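Local coordinates for uncharacterized protein (Staphylococcus aureus subsp. aureus, PDB 4H0A) that is of unknown function but belongs to the cysteine-rich secretory (CAP) protein family, with a CAP domain following a CAP-associated N-terminal region, at residues P64-Y69 / E192-R197; Y69-F74 / I82-R87; I207-V212 / Y316-L321; A272-Y277 / R296-N301. All blocks are in the same frame, centred on the assembly; numbering follows the deposited sequence.

Contact 1. Residues P64-Y69 / E192-R197; sequences PFRDGY and EEHNKR
Asp67 N, in the turn that leaves strand 61-65, donates a hydrogen bond to Asn195 OD1 at 2.8 Å, the shortest polar bond between residues 64-69 and 192-197. Asn195 N returns a weak bond of 3.3 Å to Asp67 OD1; the two side chains lie antiparallel, each reaching the other's backbone. Asn195 CG sits between its own backbone N and carbonyl carbon (chi1 69°), and the short amide then offers its oxygen to the turn. The second carboxylate oxygen, Asp67 OD2, accepts a hydrogen bond from His194 ND1 at 3.0 Å; the bond is nearly straight (170°), lies in the imidazole plane and uses the syn side of the carboxylate. This His-carboxylate pair ties the hairpin turn between strands 61-65 and 69-76 to the loop between strand 184-185 and helix 201-219. The Arg66 chain is bent at chi2 and chi3, and its guanidinium lies flat on His194, planes 16° apart, with NH1 3.2 Å from His194 CG. Over the opposite face comes another guanidinium: Arg66 NH2 lies 3.1 Å from Arg197 NH2, two donors of like charge. Asp314, in a salt bridge with Arg197 NH2, probably eases that repulsion. Arg66 NE is buried without a partner. A water weakly joins Gly68 N to Asn195 ND2 at the surface.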
# COMPACT_ATOMS: atom_id res chain seq x y z
N PRO A 64 -11.37 5.51 10.87
CA PRO A 64 -12.22 4.53 10.19
C PRO A 64 -12.01 4.54 8.68
O PRO A 64 -11.60 5.54 8.11
CB PRO A 64 -13.64 5.03 10.51
CG PRO A 64 -13.48 6.52 10.61
CD PRO A 64 -12.11 6.76 11.16
N PHE A 65 -12.36 3.44 8.03
CA PHE A 65 -12.45 3.41 6.58
C PHE A 65 -13.71 2.60 6.21
O PHE A 65 -14.43 2.17 7.12
CB PHE A 65 -11.16 2.97 5.90
CG PHE A 65 -10.69 1.56 6.10
CD1 PHE A 65 -9.86 1.25 7.15
CD2 PHE A 65 -10.90 0.60 5.11
CE1 PHE A 65 -9.32 -0.03 7.27
CE2 PHE A 65 -10.36 -0.67 5.24
CZ PHE A 65 -9.55 -0.97 6.30
N ARG A 66 -14.08 2.57 4.92
CA ARG A 66 -15.34 1.92 4.48
C ARG A 66 -15.50 0.47 4.95
O ARG A 66 -14.53 -0.22 5.21
CB ARG A 66 -15.49 1.95 2.93
CG ARG A 66 -14.24 1.50 2.17
CD ARG A 66 -14.50 0.81 0.85
NE ARG A 66 -15.01 1.72 -0.17
CZ ARG A 66 -14.92 1.53 -1.49
NH1 ARG A 66 -14.32 0.44 -1.97
NH2 ARG A 66 -15.41 2.42 -2.34
N ASP A 67 -16.75 0.03 5.03
CA ASP A 67 -17.18 -1.32 5.41
C ASP A 67 -16.87 -1.66 6.88
O ASP A 67 -16.75 -2.84 7.22
CB ASP A 67 -16.58 -2.38 4.47
CG ASP A 67 -16.68 -2.00 3.01
OD1 ASP A 67 -17.75 -1.52 2.59
OD2 ASP A 67 -15.66 -2.12 2.30
N GLY A 68 -16.82 -0.66 7.75
CA GLY A 68 -16.69 -0.87 9.19
C GLY A 68 -15.35 -1.29 9.73
O GLY A 68 -15.30 -1.86 10.83
N TYR A 69 -14.24 -0.98 9.03
CA TYR A 69 -12.91 -1.27 9.52
C TYR A 69 -12.30 -0.03 10.18
O TYR A 69 -12.76 1.09 9.96
CB TYR A 69 -11.98 -1.74 8.39
CG TYR A 69 -12.37 -3.07 7.80
CD1 TYR A 69 -11.94 -4.26 8.37
CD2 TYR A 69 -13.16 -3.14 6.66
CE1 TYR A 69 -12.28 -5.50 7.81
CE2 TYR A 69 -13.51 -4.37 6.10
CZ TYR A 69 -13.05 -5.55 6.66
OH TYR A 69 -13.38 -6.77 6.13
N GLU A 192 -17.17 -7.46 -4.31
CA GLU A 192 -18.01 -7.00 -3.20
C GLU A 192 -18.55 -5.59 -3.42
O GLU A 192 -17.87 -4.76 -4.04
CB GLU A 192 -17.23 -6.99 -1.87
CG GLU A 192 -16.96 -8.35 -1.26
CD GLU A 192 -16.35 -8.32 0.13
OE1 GLU A 192 -16.16 -7.21 0.69
OE2 GLU A 192 -16.07 -9.41 0.68
N GLU A 193 -19.74 -5.30 -2.87
CA GLU A 193 -20.34 -3.96 -2.90
C GLU A 193 -19.80 -3.21 -1.69
O GLU A 193 -19.48 -3.85 -0.68
CB GLU A 193 -21.87 -4.03 -2.90
CG GLU A 193 -22.45 -4.67 -4.15
CD GLU A 193 -23.96 -4.71 -4.23
OE1 GLU A 193 -24.62 -4.03 -3.40
OE2 GLU A 193 -24.49 -5.40 -5.13
N HIS A 194 -19.66 -1.88 -1.78
CA HIS A 194 -19.10 -1.09 -0.69
C HIS A 194 -20.01 0.06 -0.29
O HIS A 194 -20.68 0.65 -1.13
CB HIS A 194 -17.73 -0.54 -1.10
CG HIS A 194 -16.78 -1.60 -1.54
ND1 HIS A 194 -15.99 -2.28 -0.63
CD2 HIS A 194 -16.56 -2.11 -2.77
CE1 HIS A 194 -15.30 -3.17 -1.34
NE2 HIS A 194 -15.61 -3.09 -2.63
N ASN A 195 -20.01 0.38 1.02
CA ASN A 195 -20.80 1.49 1.54
C ASN A 195 -20.00 2.80 1.37
O ASN A 195 -18.84 2.77 0.95
CB ASN A 195 -21.22 1.25 3.02
CG ASN A 195 -20.10 1.27 4.06
OD1 ASN A 195 -18.91 1.18 3.75
ND2 ASN A 195 -20.48 1.35 5.33
N LYS A 196 -20.63 3.94 1.70
CA LYS A 196 -20.02 5.27 1.60
C LYS A 196 -18.70 5.34 2.38
O LYS A 196 -18.59 4.75 3.46
CB LYS A 196 -21.01 6.32 2.16
CG LYS A 196 -20.49 7.76 2.23
CD LYS A 196 -21.63 8.74 2.50
CE LYS A 196 -21.16 10.12 2.92
NZ LYS A 196 -20.52 10.86 1.81
N ARG A 197 -17.69 6.05 1.83
CA ARG A 197 -16.43 6.24 2.54
C ARG A 197 -16.65 7.21 3.69
O ARG A 197 -17.25 8.27 3.47
CB ARG A 197 -15.32 6.81 1.61
CG ARG A 197 -14.89 5.87 0.50
CD ARG A 197 -13.71 6.44 -0.28
NE ARG A 197 -13.15 5.47 -1.22
CZ ARG A 197 -13.65 5.17 -2.42
NH1 ARG A 197 -14.75 5.78 -2.87
NH2 ARG A 197 -13.06 4.26 -3.19
O HOH W 1 -17.93 2.43 7.30

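Contact 2. Residues Y69-F74 / I82-R87; sequences YKNYVF and IVSTKR. With EDO (1,2-ethanediol), chain C.
Strands 69-74 and 82-86 run antiparallel, their axes 4.6 Å apart at closest approach, and Lys70-Thr85 and Tyr72-Val83 are hydrogen-bonded pairs while Asn71-Ser84 and Val73-Ile82 are non-hydrogen-bonded ones. On the face that carries Asn71, Ser84 and Ile82, Ser84 OG donates to Asn71 OD1 at 2.7 Å, a small hydroxyl that fits beside a buried amide. The other end of that amide, Asn71 ND2, lies against Ile82 CG2 and bonds O2 of a 1,2-ethanediol, probably from the crystallisation liquor, at 2.9 Å. The diol is also held by Arg170. On the face of Lys70, Tyr72, Val83 and Thr85, Tyr72 and Thr85 cross at about a right angle, Thr85 OG1 meeting the ring edge 3.6 Å from Tyr72 CE1. Beta-branched Val83 suits an extended strand, and its CG2 touches the edge of the Phe74 ring at CD1, 4.0 Å away. Near the open end of the hairpin, Lys86 bends at chi2 (129°) to bring CD over one face of the Tyr69 ring, 3.5 Å from Tyr69 CE1, a CH-pi contact. Lys86 NZ adds an off-centre cation-pi interaction, 4.4 Å from the ring centroid, while its hydrogen bond goes to Asp67 O. This beta hairpin belongs to the seven-stranded antiparallel sheet of the CAP-associated N-terminal region: strand 61-65 flanks 69-76, strand 89-96 flanks 79-86, and Leu52 of helix 50-56 packs on Phe74 and Val83.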
# COMPACT_ATOMS: atom_id res chain seq x y z
N TYR A 69 -14.24 -0.98 9.03
CA TYR A 69 -12.91 -1.27 9.52
C TYR A 69 -12.30 -0.03 10.18
O TYR A 69 -12.76 1.09 9.96
CB TYR A 69 -11.98 -1.74 8.39
CG TYR A 69 -12.37 -3.07 7.80
CD1 TYR A 69 -11.94 -4.26 8.37
CD2 TYR A 69 -13.16 -3.14 6.66
CE1 TYR A 69 -12.28 -5.50 7.81
CE2 TYR A 69 -13.51 -4.37 6.10
CZ TYR A 69 -13.05 -5.55 6.66
OH TYR A 69 -13.38 -6.77 6.13
N LYS A 70 -11.27 -0.24 10.99
CA LYS A 70 -10.54 0.85 11.65
C LYS A 70 -9.06 0.59 11.48
O LYS A 70 -8.62 -0.54 11.66
CB LYS A 70 -10.90 0.93 13.14
CG LYS A 70 -11.89 2.00 13.51
CD LYS A 70 -11.74 2.33 14.99
CE LYS A 70 -12.99 2.91 15.57
NZ LYS A 70 -13.07 2.67 17.03
N ASN A 71 -8.28 1.62 11.11
CA ASN A 71 -6.84 1.47 10.95
C ASN A 71 -6.10 2.11 12.10
O ASN A 71 -6.51 3.18 12.55
CB ASN A 71 -6.36 2.06 9.62
CG ASN A 71 -6.31 1.06 8.48
OD1 ASN A 71 -6.57 -0.11 8.66
ND2 ASN A 71 -5.99 1.50 7.29
N TYR A 72 -5.05 1.45 12.59
CA TYR A 72 -4.17 1.93 13.65
C TYR A 72 -2.80 2.02 13.06
O TYR A 72 -2.34 1.02 12.50
CB TYR A 72 -4.15 0.96 14.85
CG TYR A 72 -5.44 0.91 15.63
CD1 TYR A 72 -6.57 0.29 15.10
CD2 TYR A 72 -5.51 1.41 16.93
CE1 TYR A 72 -7.77 0.26 15.81
CE2 TYR A 72 -6.70 1.36 17.65
CZ TYR A 72 -7.83 0.79 17.08
OH TYR A 72 -9.00 0.73 17.79
N VAL A 73 -2.13 3.17 13.16
CA VAL A 73 -0.79 3.27 12.61
C VAL A 73 0.18 3.35 13.76
O VAL A 73 0.01 4.19 14.65
CB VAL A 73 -0.65 4.45 11.63
CG1 VAL A 73 0.77 4.53 11.05
CG2 VAL A 73 -1.68 4.33 10.51
N PHE A 74 1.21 2.48 13.76
CA PHE A 74 2.26 2.48 14.77
C PHE A 74 3.57 2.67 14.05
O PHE A 74 3.87 1.90 13.14
CB PHE A 74 2.28 1.17 15.56
CG PHE A 74 1.04 0.84 16.33
CD1 PHE A 74 0.01 0.11 15.74
CD2 PHE A 74 0.92 1.20 17.67
CE1 PHE A 74 -1.12 -0.24 16.48
CE2 PHE A 74 -0.21 0.84 18.40
CZ PHE A 74 -1.22 0.13 17.80
N ILE A 82 0.65 -0.61 9.58
CA ILE A 82 -0.74 -0.20 9.37
C ILE A 82 -1.53 -1.42 9.79
O ILE A 82 -1.48 -2.45 9.10
CB ILE A 82 -1.13 0.29 7.95
CG1 ILE A 82 -0.25 1.47 7.51
CG2 ILE A 82 -2.64 0.68 7.95
CD1 ILE A 82 -0.37 1.82 6.00
N VAL A 83 -2.21 -1.33 10.93
CA VAL A 83 -2.97 -2.44 11.51
C VAL A 83 -4.45 -2.19 11.31
O VAL A 83 -4.95 -1.20 11.83
CB VAL A 83 -2.61 -2.57 13.02
CG1 VAL A 83 -3.38 -3.72 13.67
CG2 VAL A 83 -1.10 -2.73 13.22
N SER A 84 -5.16 -3.07 10.58
CA SER A 84 -6.61 -2.93 10.37
C SER A 84 -7.35 -3.82 11.32
O SER A 84 -6.94 -4.97 11.53
CB SER A 84 -6.99 -3.29 8.94
OG SER A 84 -6.14 -2.65 8.01
N THR A 85 -8.47 -3.34 11.85
CA THR A 85 -9.29 -4.09 12.79
C THR A 85 -10.76 -4.05 12.40
O THR A 85 -11.20 -3.15 11.68
CB THR A 85 -9.13 -3.52 14.23
OG1 THR A 85 -9.80 -2.27 14.28
CG2 THR A 85 -7.67 -3.35 14.66
N LYS A 86 -11.50 -5.03 12.88
CA LYS A 86 -12.95 -5.12 12.73
C LYS A 86 -13.46 -5.64 14.04
O LYS A 86 -13.04 -6.73 14.44
CB LYS A 86 -13.36 -6.01 11.55
CG LYS A 86 -14.88 -5.98 11.28
CD LYS A 86 -15.18 -5.69 9.82
CE LYS A 86 -16.65 -5.76 9.50
NZ LYS A 86 -16.90 -5.54 8.05
N ARG A 87 -14.27 -4.84 14.76
CA ARG A 87 -14.80 -5.16 16.09
C ARG A 87 -13.62 -5.36 17.07
O ARG A 87 -13.64 -6.28 17.88
CB ARG A 87 -15.73 -6.39 16.04
CG ARG A 87 -16.90 -6.21 15.08
CD ARG A 87 -17.86 -7.39 15.09
NE ARG A 87 -18.36 -7.72 13.75
CZ ARG A 87 -17.70 -8.41 12.82
NH1 ARG A 87 -16.47 -8.86 13.06
NH2 ARG A 87 -18.25 -8.64 11.64
C1 EDO C . -3.52 -1.11 4.70
O1 EDO C . -2.97 -2.39 4.97
C2 EDO C . -5.01 -1.23 5.10
O2 EDO C . -5.70 -0.03 4.83

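Contact 3. Residues I207-V212 / Y316-L321; sequences ISLYEV and YSLIFL
Leu209 and Leu318 carry the apolar packing between helix 207-212 and strand 316-321. They approach from opposite backbones and pass alongside each other, pointing opposite ways, Leu209 CD2 lying 4.1 Å from Leu318 CD1. In both leucines CG is anti to the backbone N (chi1 175° in Leu209, -168° in Leu318), which sets each CG toward the layer between helix and strand. Branched apolar side chains suit a seam in which the two axes stay 10.1 Å apart at their closest and their directions differ by 50°. The same Leu209 CD2 also approaches the carbonyl oxygen of Ser317.

The aromatic contacts are made at ring edges. Leu318 CD1 comes to the edge of the Tyr210 ring, 3.7 Å from CE1, and Leu209 CD2 reaches the edge of the Tyr316 ring at CD2, a looser 4.4 Å. A leucine methyl thus meets a tyrosine on each side of the contact.

No hydrogen bond crosses between the segments, and the hydroxyls of these buried tyrosines find their partners nearby: Tyr210 OH bonds Gly309 N of strand 306-312, and Tyr316 OH bonds Gln205 NE2, one turn before Leu209 in helix 201-219. Ser317 points away from the helix, its OG bonded to Gln273 of strand 270-277. Leu285 of helix 282-290 packs on both Leu209 and Tyr316, extending the apolar layer. Helices packed on a central mixed sheet in this way belong to the alpha-beta-alpha sandwich of the CAP fold.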
# COMPACT_ATOMS: atom_id res chain seq x y z
N ILE A 207 -2.26 10.69 3.95
CA ILE A 207 -1.16 10.64 4.93
C ILE A 207 -0.44 9.29 4.80
O ILE A 207 0.78 9.26 4.85
CB ILE A 207 -1.66 10.90 6.39
CG1 ILE A 207 -2.13 12.36 6.52
CG2 ILE A 207 -0.52 10.62 7.41
CD1 ILE A 207 -3.14 12.58 7.63
N SER A 208 -1.18 8.19 4.65
CA SER A 208 -0.55 6.87 4.45
C SER A 208 0.26 6.83 3.15
O SER A 208 1.33 6.22 3.12
CB SER A 208 -1.60 5.77 4.41
OG SER A 208 -2.20 5.65 5.69
N LEU A 209 -0.25 7.48 2.07
CA LEU A 209 0.47 7.57 0.79
C LEU A 209 1.83 8.23 1.02
O LEU A 209 2.84 7.72 0.55
CB LEU A 209 -0.36 8.35 -0.25
CG LEU A 209 0.33 8.61 -1.61
CD1 LEU A 209 0.52 7.32 -2.38
CD2 LEU A 209 -0.48 9.60 -2.44
N TYR A 210 1.87 9.35 1.76
CA TYR A 210 3.13 10.03 2.08
C TYR A 210 4.06 9.14 2.89
O TYR A 210 5.25 9.05 2.60
CB TYR A 210 2.88 11.32 2.90
CG TYR A 210 2.12 12.44 2.22
CD1 TYR A 210 2.35 12.77 0.89
CD2 TYR A 210 1.27 13.27 2.96
CE1 TYR A 210 1.71 13.85 0.28
CE2 TYR A 210 0.65 14.37 2.37
CZ TYR A 210 0.88 14.67 1.04
OH TYR A 210 0.23 15.72 0.42
N GLU A 211 3.51 8.52 3.94
CA GLU A 211 4.31 7.68 4.85
C GLU A 211 4.88 6.46 4.15
O GLU A 211 6.05 6.18 4.32
CB GLU A 211 3.47 7.23 6.04
CG GLU A 211 3.18 8.35 7.02
CD GLU A 211 2.21 7.99 8.13
OE1 GLU A 211 1.54 6.94 8.04
OE2 GLU A 211 2.14 8.77 9.11
N VAL A 212 4.05 5.73 3.37
CA VAL A 212 4.53 4.52 2.70
C VAL A 212 5.55 4.91 1.61
O VAL A 212 6.54 4.19 1.42
CB VAL A 212 3.39 3.65 2.13
CG1 VAL A 212 3.98 2.48 1.32
CG2 VAL A 212 2.52 3.12 3.26
N TYR A 316 -5.64 8.54 -6.80
CA TYR A 316 -4.47 8.86 -6.00
C TYR A 316 -3.52 9.67 -6.85
O TYR A 316 -3.16 9.20 -7.92
CB TYR A 316 -3.78 7.58 -5.52
CG TYR A 316 -4.44 6.88 -4.35
CD1 TYR A 316 -5.51 6.02 -4.55
CD2 TYR A 316 -3.91 6.98 -3.07
CE1 TYR A 316 -6.08 5.32 -3.48
CE2 TYR A 316 -4.46 6.28 -2.00
CZ TYR A 316 -5.54 5.45 -2.21
OH TYR A 316 -6.06 4.77 -1.14
N SER A 317 -3.10 10.85 -6.41
CA SER A 317 -2.15 11.69 -7.16
C SER A 317 -1.03 12.13 -6.24
O SER A 317 -1.32 12.54 -5.12
CB SER A 317 -2.86 12.91 -7.74
OG SER A 317 -1.93 13.86 -8.23
N LEU A 318 0.24 12.05 -6.70
CA LEU A 318 1.39 12.48 -5.90
C LEU A 318 2.36 13.24 -6.79
O LEU A 318 2.92 12.67 -7.72
CB LEU A 318 2.08 11.28 -5.24
CG LEU A 318 3.13 11.59 -4.15
CD1 LEU A 318 2.52 12.38 -2.98
CD2 LEU A 318 3.75 10.31 -3.63
N ILE A 319 2.52 14.55 -6.52
CA ILE A 319 3.43 15.42 -7.27
C ILE A 319 4.75 15.46 -6.52
O ILE A 319 4.74 15.59 -5.30
CB ILE A 319 2.81 16.84 -7.44
CG1 ILE A 319 1.50 16.75 -8.24
CG2 ILE A 319 3.82 17.79 -8.12
CD1 ILE A 319 0.70 17.99 -8.28
N PHE A 320 5.87 15.37 -7.25
CA PHE A 320 7.23 15.44 -6.69
C PHE A 320 7.89 16.71 -7.14
O PHE A 320 7.60 17.20 -8.23
CB PHE A 320 8.08 14.25 -7.16
CG PHE A 320 7.42 12.91 -6.99
CD1 PHE A 320 6.57 12.41 -7.96
CD2 PHE A 320 7.61 12.17 -5.83
CE1 PHE A 320 5.94 11.19 -7.79
CE2 PHE A 320 6.99 10.94 -5.67
CZ PHE A 320 6.16 10.46 -6.65
N LEU A 321 8.83 17.22 -6.34
CA LEU A 321 9.52 18.46 -6.68
C LEU A 321 10.95 18.49 -6.16
O LEU A 321 11.23 18.05 -5.05
CB LEU A 321 8.74 19.63 -6.06
CG LEU A 321 8.94 20.99 -6.70
CD1 LEU A 321 8.09 21.12 -7.97
CD2 LEU A 321 8.60 22.10 -5.71

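Contact 4. Residues A272-Y277 / R296-N301; sequences AQNVGY and RSRLLN
Strand 272-277 faces the last turn of helix 293-299 through Ala272 and Arg298, whose CA atoms stand 7.0 Å apart, the nearest pair between the two segments; Leu300 is the first residue to leave the helical conformation. Arg298 and Asn274 carry the contact. Extended from CG to NE, the arginine chain passes Ala272, whose CB lies 3.7 Å from Arg298 NE; the small methyl side chain lets it run close by. Farther along, Arg298 NH1 donates a weak but straight hydrogen bond (172°) to Asn274 OD1 at 3.5 Å, with OD1 at the edge of the guanidinium and near its plane. The amide and guanidinium planes are turned 49° apart. Asn274 OD1 also makes a tight approach to the aliphatic part of the arginine, 3.0 Å from Arg298 CD. Within the CAP domain this places a helix end against strand 270-277, next to strand 315-322 in the mixed sheet, and Phe320 of that neighbouring strand touches Asn274, Arg298 and Leu299. Gln273 O lies 3.0 Å from Arg298 NH1, but the angle is too poor for a hydrogen bond. At the other end of the asparagine amide, Asn274 ND2 packs 3.8 Å from Leu299 CG and finds its hydrogen-bond partner in His295 O, so a buried polar side chain is tied to the same helix. Leu299 suits its apolar surroundings, where Trp289 and Met290 of helix 282-290 also meet it.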
# COMPACT_ATOMS: atom_id res chain seq x y z
N ALA A 272 7.53 16.09 -11.40
CA ALA A 272 6.88 14.94 -12.03
C ALA A 272 5.65 14.56 -11.23
O ALA A 272 5.41 15.13 -10.17
CB ALA A 272 7.84 13.77 -12.12
N GLN A 273 4.85 13.61 -11.74
CA GLN A 273 3.62 13.21 -11.08
C GLN A 273 3.31 11.74 -11.28
O GLN A 273 3.43 11.24 -12.40
CB GLN A 273 2.46 14.05 -11.64
CG GLN A 273 1.11 13.80 -10.98
CD GLN A 273 0.01 14.65 -11.57
OE1 GLN A 273 0.20 15.40 -12.54
NE2 GLN A 273 -1.18 14.53 -11.01
N ASN A 274 2.87 11.07 -10.21
CA ASN A 274 2.42 9.68 -10.24
C ASN A 274 0.94 9.70 -9.98
O ASN A 274 0.50 10.42 -9.09
CB ASN A 274 3.16 8.83 -9.22
CG ASN A 274 4.53 8.39 -9.64
OD1 ASN A 274 5.01 8.76 -10.70
ND2 ASN A 274 5.21 7.63 -8.80
N VAL A 275 0.17 8.94 -10.76
CA VAL A 275 -1.29 8.87 -10.62
C VAL A 275 -1.73 7.41 -10.64
O VAL A 275 -1.08 6.58 -11.29
CB VAL A 275 -2.02 9.69 -11.72
CG1 VAL A 275 -3.53 9.70 -11.49
CG2 VAL A 275 -1.49 11.12 -11.79
N GLY A 276 -2.81 7.11 -9.92
CA GLY A 276 -3.41 5.79 -9.86
C GLY A 276 -4.92 5.87 -9.82
O GLY A 276 -5.45 6.79 -9.19
N TYR A 277 -5.63 4.93 -10.48
CA TYR A 277 -7.11 4.91 -10.53
C TYR A 277 -7.70 3.59 -9.99
O TYR A 277 -7.17 2.51 -10.21
CB TYR A 277 -7.59 5.12 -11.99
CG TYR A 277 -9.09 5.05 -12.14
CD1 TYR A 277 -9.93 5.92 -11.45
CD2 TYR A 277 -9.69 4.07 -12.93
CE1 TYR A 277 -11.32 5.83 -11.55
CE2 TYR A 277 -11.08 3.98 -13.05
CZ TYR A 277 -11.89 4.86 -12.35
OH TYR A 277 -13.26 4.80 -12.45
N ARG A 296 8.29 4.22 -10.61
CA ARG A 296 9.31 3.81 -9.62
C ARG A 296 10.45 4.82 -9.57
O ARG A 296 10.87 5.19 -8.48
CB ARG A 296 9.87 2.42 -9.98
CG ARG A 296 10.76 1.79 -8.89
CD ARG A 296 12.07 1.22 -9.43
NE ARG A 296 11.90 0.52 -10.71
CZ ARG A 296 11.43 -0.71 -10.87
NH1 ARG A 296 11.06 -1.43 -9.82
NH2 ARG A 296 11.33 -1.24 -12.08
N SER A 297 10.96 5.25 -10.75
CA SER A 297 12.07 6.22 -10.83
C SER A 297 11.71 7.55 -10.16
O SER A 297 12.58 8.17 -9.58
CB SER A 297 12.51 6.44 -12.28
OG SER A 297 11.59 7.19 -13.05
N ARG A 298 10.43 7.96 -10.20
CA ARG A 298 9.99 9.19 -9.54
C ARG A 298 9.95 9.01 -8.02
O ARG A 298 10.45 9.88 -7.30
CB ARG A 298 8.61 9.65 -10.05
CG ARG A 298 8.65 10.17 -11.48
CD ARG A 298 7.31 10.02 -12.17
NE ARG A 298 7.35 10.44 -13.57
CZ ARG A 298 6.38 10.22 -14.45
NH1 ARG A 298 5.26 9.58 -14.10
NH2 ARG A 298 6.52 10.63 -15.71
N LEU A 299 9.37 7.90 -7.53
CA LEU A 299 9.31 7.62 -6.08
C LEU A 299 10.70 7.55 -5.46
O LEU A 299 10.91 8.06 -4.37
CB LEU A 299 8.61 6.27 -5.79
CG LEU A 299 7.09 6.22 -5.86
CD1 LEU A 299 6.62 4.78 -5.84
CD2 LEU A 299 6.46 6.97 -4.70
N LEU A 300 11.65 6.91 -6.16
CA LEU A 300 13.02 6.71 -5.68
C LEU A 300 14.02 7.69 -6.30
O LEU A 300 15.20 7.38 -6.37
CB LEU A 300 13.45 5.27 -6.00
CG LEU A 300 12.48 4.17 -5.58
CD1 LEU A 300 12.97 2.82 -6.04
CD2 LEU A 300 12.24 4.20 -4.07
N ASN A 301 13.56 8.88 -6.70
CA ASN A 301 14.46 9.87 -7.28
C ASN A 301 15.25 10.56 -6.17
O ASN A 301 14.65 11.16 -5.28
CB ASN A 301 13.67 10.89 -8.09
CG ASN A 301 14.50 11.60 -9.11
OD1 ASN A 301 15.65 11.95 -8.86
ND2 ASN A 301 13.92 11.86 -10.28

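In the fold
Contact 1 lies at the surface, whereas contacts 2, 3 and 4 are largely buried, and their chemistry follows. Charged and polar groups join a turn to the loop 192-197 in contact 1; strand pairing dominates contact 2; contact 3 is apolar side-chain packing with no hydrogen bond between its segments; contact 4 mixes arginine and amide groups with alkyl packing. Contacts 1 and 2 share Tyr69 and neighbouring strands of one sheet, and Asp67 O with Lys86 NZ joins them. Contacts 3 and 4, centres about 9 Å apart, use adjacent strands of the CAP sheet, 315-322 and 270-277. Val73 and Ile82 of contact 2 touch helix 201-219 of contact 3, bringing the two family regions together.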